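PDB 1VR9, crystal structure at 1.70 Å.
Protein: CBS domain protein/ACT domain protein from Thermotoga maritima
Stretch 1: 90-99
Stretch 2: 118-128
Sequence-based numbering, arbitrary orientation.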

# COMPACT_ATOMS: atom_id res chain seq x y z
N ASN A 90 -12.70 0.69 11.47
CA ASN A 90 -12.35 -0.34 12.43
C ASN A 90 -11.35 -1.29 11.80
O ASN A 90 -11.46 -1.61 10.60
CB ASN A 90 -13.59 -1.11 12.86
CG ASN A 90 -14.59 -0.24 13.59
OD1 ASN A 90 -14.23 0.51 14.50
ND2 ASN A 90 -15.86 -0.34 13.20
N ILE A 91 -10.40 -1.77 12.59
CA ILE A 91 -9.41 -2.71 12.08
C ILE A 91 -10.09 -3.98 11.53
O ILE A 91 -9.62 -4.57 10.57
CB ILE A 91 -8.31 -3.00 13.15
CG1 ILE A 91 -7.05 -3.58 12.51
CG2 ILE A 91 -8.86 -3.88 14.26
CD1 ILE A 91 -6.35 -2.66 11.51
N THR A 92 -11.24 -4.36 12.10
CA THR A 92 -12.07 -5.43 11.55
C THR A 92 -12.49 -5.21 10.08
O THR A 92 -12.69 -6.17 9.35
CB THR A 92 -13.34 -5.68 12.41
OG1 THR A 92 -14.06 -4.45 12.58
CG2 THR A 92 -12.97 -6.22 13.77
N HIS A 93 -12.63 -3.95 9.66
CA HIS A 93 -12.92 -3.64 8.26
C HIS A 93 -11.75 -3.97 7.31
O HIS A 93 -11.97 -4.42 6.18
CB HIS A 93 -13.26 -2.16 8.10
CG HIS A 93 -13.62 -1.79 6.70
ND1 HIS A 93 -14.61 -2.43 5.99
CD2 HIS A 93 -13.11 -0.85 5.87
CE1 HIS A 93 -14.70 -1.90 4.78
NE2 HIS A 93 -13.80 -0.94 4.68
N ALA A 94 -10.52 -3.78 7.78
CA ALA A 94 -9.33 -4.17 7.04
C ALA A 94 -9.34 -5.67 6.68
O ALA A 94 -8.77 -6.07 5.67
CB ALA A 94 -8.07 -3.83 7.83
N LEU A 95 -9.98 -6.48 7.51
CA LEU A 95 -10.09 -7.92 7.24
C LEU A 95 -10.76 -8.13 5.89
O LEU A 95 -10.32 -8.96 5.08
CB LEU A 95 -10.87 -8.65 8.35
CG LEU A 95 -11.09 -10.17 8.24
CD1 LEU A 95 -9.82 -10.89 7.90
CD2 LEU A 95 -11.66 -10.72 9.54
N LEU A 96 -11.81 -7.36 5.62
CA LEU A 96 -12.50 -7.49 4.34
C LEU A 96 -11.62 -7.13 3.13
O LEU A 96 -11.78 -7.72 2.06
CB LEU A 96 -13.78 -6.62 4.35
CG LEU A 96 -14.66 -6.66 3.10
CD1 LEU A 96 -15.56 -7.87 3.16
CD2 LEU A 96 -15.46 -5.36 2.95
N LEU A 97 -10.76 -6.12 3.27
CA LEU A 97 -9.85 -5.74 2.18
C LEU A 97 -8.76 -6.79 1.98
O LEU A 97 -8.43 -7.12 0.84
CB LEU A 97 -9.20 -4.38 2.42
CG LEU A 97 -10.01 -3.11 2.14
CD1 LEU A 97 -10.23 -2.94 0.64
CD2 LEU A 97 -11.33 -3.13 2.85
N PHE A 98 -8.17 -7.29 3.07
CA PHE A 98 -7.15 -8.34 2.95
C PHE A 98 -7.73 -9.65 2.37
O PHE A 98 -7.03 -10.38 1.67
CB PHE A 98 -6.39 -8.61 4.26
CG PHE A 98 -5.38 -7.52 4.64
CD1 PHE A 98 -4.29 -7.23 3.82
CD2 PHE A 98 -5.48 -6.86 5.87
CE1 PHE A 98 -3.35 -6.29 4.19
CE2 PHE A 98 -4.56 -5.91 6.24
CZ PHE A 98 -3.49 -5.61 5.40
N LEU A 99 -8.99 -9.92 2.63
CA LEU A 99 -9.67 -11.06 2.01
C LEU A 99 -9.76 -10.89 0.50
O LEU A 99 -9.62 -11.85 -0.26
CB LEU A 99 -11.06 -11.25 2.60
CG LEU A 99 -11.88 -12.37 1.95
CD1 LEU A 99 -11.27 -13.72 2.28
CD2 LEU A 99 -13.32 -12.29 2.42
N ALA A 118 0.06 3.25 5.87
CA ALA A 118 -0.41 1.91 5.55
C ALA A 118 -0.58 1.09 6.82
O ALA A 118 0.02 1.40 7.86
CB ALA A 118 0.56 1.21 4.66
N VAL A 119 -1.38 0.04 6.70
CA VAL A 119 -1.43 -1.05 7.69
C VAL A 119 -0.71 -2.24 7.07
O VAL A 119 -1.14 -2.76 6.02
CB VAL A 119 -2.88 -1.44 8.07
CG1 VAL A 119 -2.89 -2.63 9.07
CG2 VAL A 119 -3.60 -0.28 8.68
N SER A 120 0.37 -2.68 7.69
CA SER A 120 1.04 -3.90 7.21
C SER A 120 0.18 -5.12 7.51
O SER A 120 -0.50 -5.18 8.54
CB SER A 120 2.44 -4.06 7.80
OG SER A 120 2.44 -4.43 9.17
N LEU A 121 0.19 -6.11 6.61
CA LEU A 121 -0.48 -7.38 6.91
C LEU A 121 0.02 -7.95 8.24
O LEU A 121 -0.76 -8.45 9.05
CB LEU A 121 -0.29 -8.38 5.77
CG LEU A 121 -0.98 -9.75 5.90
CD1 LEU A 121 -2.47 -9.62 6.16
CD2 LEU A 121 -0.75 -10.60 4.65
N HIS A 122 1.32 -7.86 8.49
CA HIS A 122 1.88 -8.35 9.75
C HIS A 122 1.19 -7.68 10.93
O HIS A 122 0.73 -8.35 11.84
CB HIS A 122 3.38 -8.09 9.79
CG HIS A 122 4.02 -8.37 11.11
ND1 HIS A 122 4.15 -7.40 12.09
CD2 HIS A 122 4.55 -9.50 11.62
CE1 HIS A 122 4.75 -7.93 13.14
NE2 HIS A 122 5.01 -9.20 12.89
N ASP A 123 1.13 -6.35 10.90
CA ASP A 123 0.54 -5.60 12.02
C ASP A 123 -0.96 -5.87 12.17
O ASP A 123 -1.48 -5.96 13.28
CB ASP A 123 0.83 -4.10 11.88
CG ASP A 123 2.29 -3.76 12.15
OD1 ASP A 123 3.07 -4.67 12.56
OD2 ASP A 123 2.68 -2.59 11.98
N PHE A 124 -1.65 -6.04 11.05
CA PHE A 124 -3.04 -6.50 11.10
C PHE A 124 -3.19 -7.84 11.83
O PHE A 124 -4.10 -8.01 12.63
CB PHE A 124 -3.62 -6.60 9.70
CG PHE A 124 -4.97 -7.25 9.64
CD1 PHE A 124 -6.11 -6.55 10.00
CD2 PHE A 124 -5.10 -8.54 9.17
CE1 PHE A 124 -7.35 -7.14 9.92
CE2 PHE A 124 -6.34 -9.15 9.10
CZ PHE A 124 -7.47 -8.44 9.49
N LEU A 125 -2.33 -8.81 11.53
CA LEU A 125 -2.40 -10.08 12.23
C LEU A 125 -2.11 -9.94 13.72
O LEU A 125 -2.73 -10.61 14.52
CB LEU A 125 -1.45 -11.10 11.58
CG LEU A 125 -1.88 -11.45 10.15
CD1 LEU A 125 -0.83 -12.39 9.53
CD2 LEU A 125 -3.27 -12.10 10.07
N GLU A 126 -1.18 -9.06 14.07
CA GLU A 126 -0.88 -8.75 15.46
C GLU A 126 -2.10 -8.17 16.17
O GLU A 126 -2.33 -8.46 17.36
CB GLU A 126 0.32 -7.79 15.52
CG GLU A 126 0.90 -7.54 16.91
CD GLU A 126 2.25 -6.84 16.82
OE1 GLU A 126 2.54 -6.23 15.76
OE2 GLU A 126 3.01 -6.89 17.81
N ALA A 127 -2.88 -7.35 15.45
CA ALA A 127 -4.15 -6.85 15.99
C ALA A 127 -5.08 -8.00 16.33
O ALA A 127 -5.66 -8.03 17.40
CB ALA A 127 -4.82 -5.91 15.04
N LEU A 128 -5.21 -8.96 15.41
CA LEU A 128 -6.07 -10.14 15.61
C LEU A 128 -5.57 -11.07 16.72
O LEU A 128 -6.36 -11.72 17.41
CB LEU A 128 -6.22 -10.92 14.31
CG LEU A 128 -7.35 -10.55 13.34
CD1 LEU A 128 -7.65 -9.06 13.30
CD2 LEU A 128 -7.02 -11.09 11.95

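The contact between these two stretches is made by apolar packing, with no hydrogen bond crossing it. The helix of stretch 1 and the helix that follows the strand of stretch 2 cross at -130°, their axes 10.4 Å apart at closest approach, and two phenylalanines fill much of the space between them.

F124 is the knob. Its CA-to-CB bond points toward stretch 1, and with chi1 at 172° (t) the side chain extends so that its ring enters the hole formed by I91, A94, L95 and F98. Long and flat, the ring can reach the opposing backbone: F124 CE1 lies 3.5 Å from I91 O, which sits at the ring edge, and F124 CZ lies 3.5 Å from L95 CA. A94 suits this hole because its short side chain lets the ring come close, with A94 CB 4.0 Å from F124 CE1.

F98 takes the m rotamer (chi1 -74°), which carries its ring to the start of the second helix. The edge of the ring meets the strand's backbone, F98 CZ lying 3.7 Å from V119 O. L121 covers one face: its CA-to-CB bond points sideways, but chi1 t and chi2 p bring L121 CD1 to 3.8 Å from the centroid of the F98 ring, almost on the normal, a CH-pi contact. The F98 and F124 rings meet obliquely, with centroids 5.0 Å apart and planes at 44°.

I91, with chi1 t and chi2 p, spans strand and helix: its CD1 lies 4.2 Å from V119 CG1, while its CG1 lies 4.1 Å from A127 CB. The small A127 suits this close approach.

S120, whose CA-to-CB bond points away from stretch 1, instead caps the helix that follows it. In the p rotamer, S120 OG accepts a hydrogen bond from D123 N at 2.9 Å, satisfying an amide at the helix start.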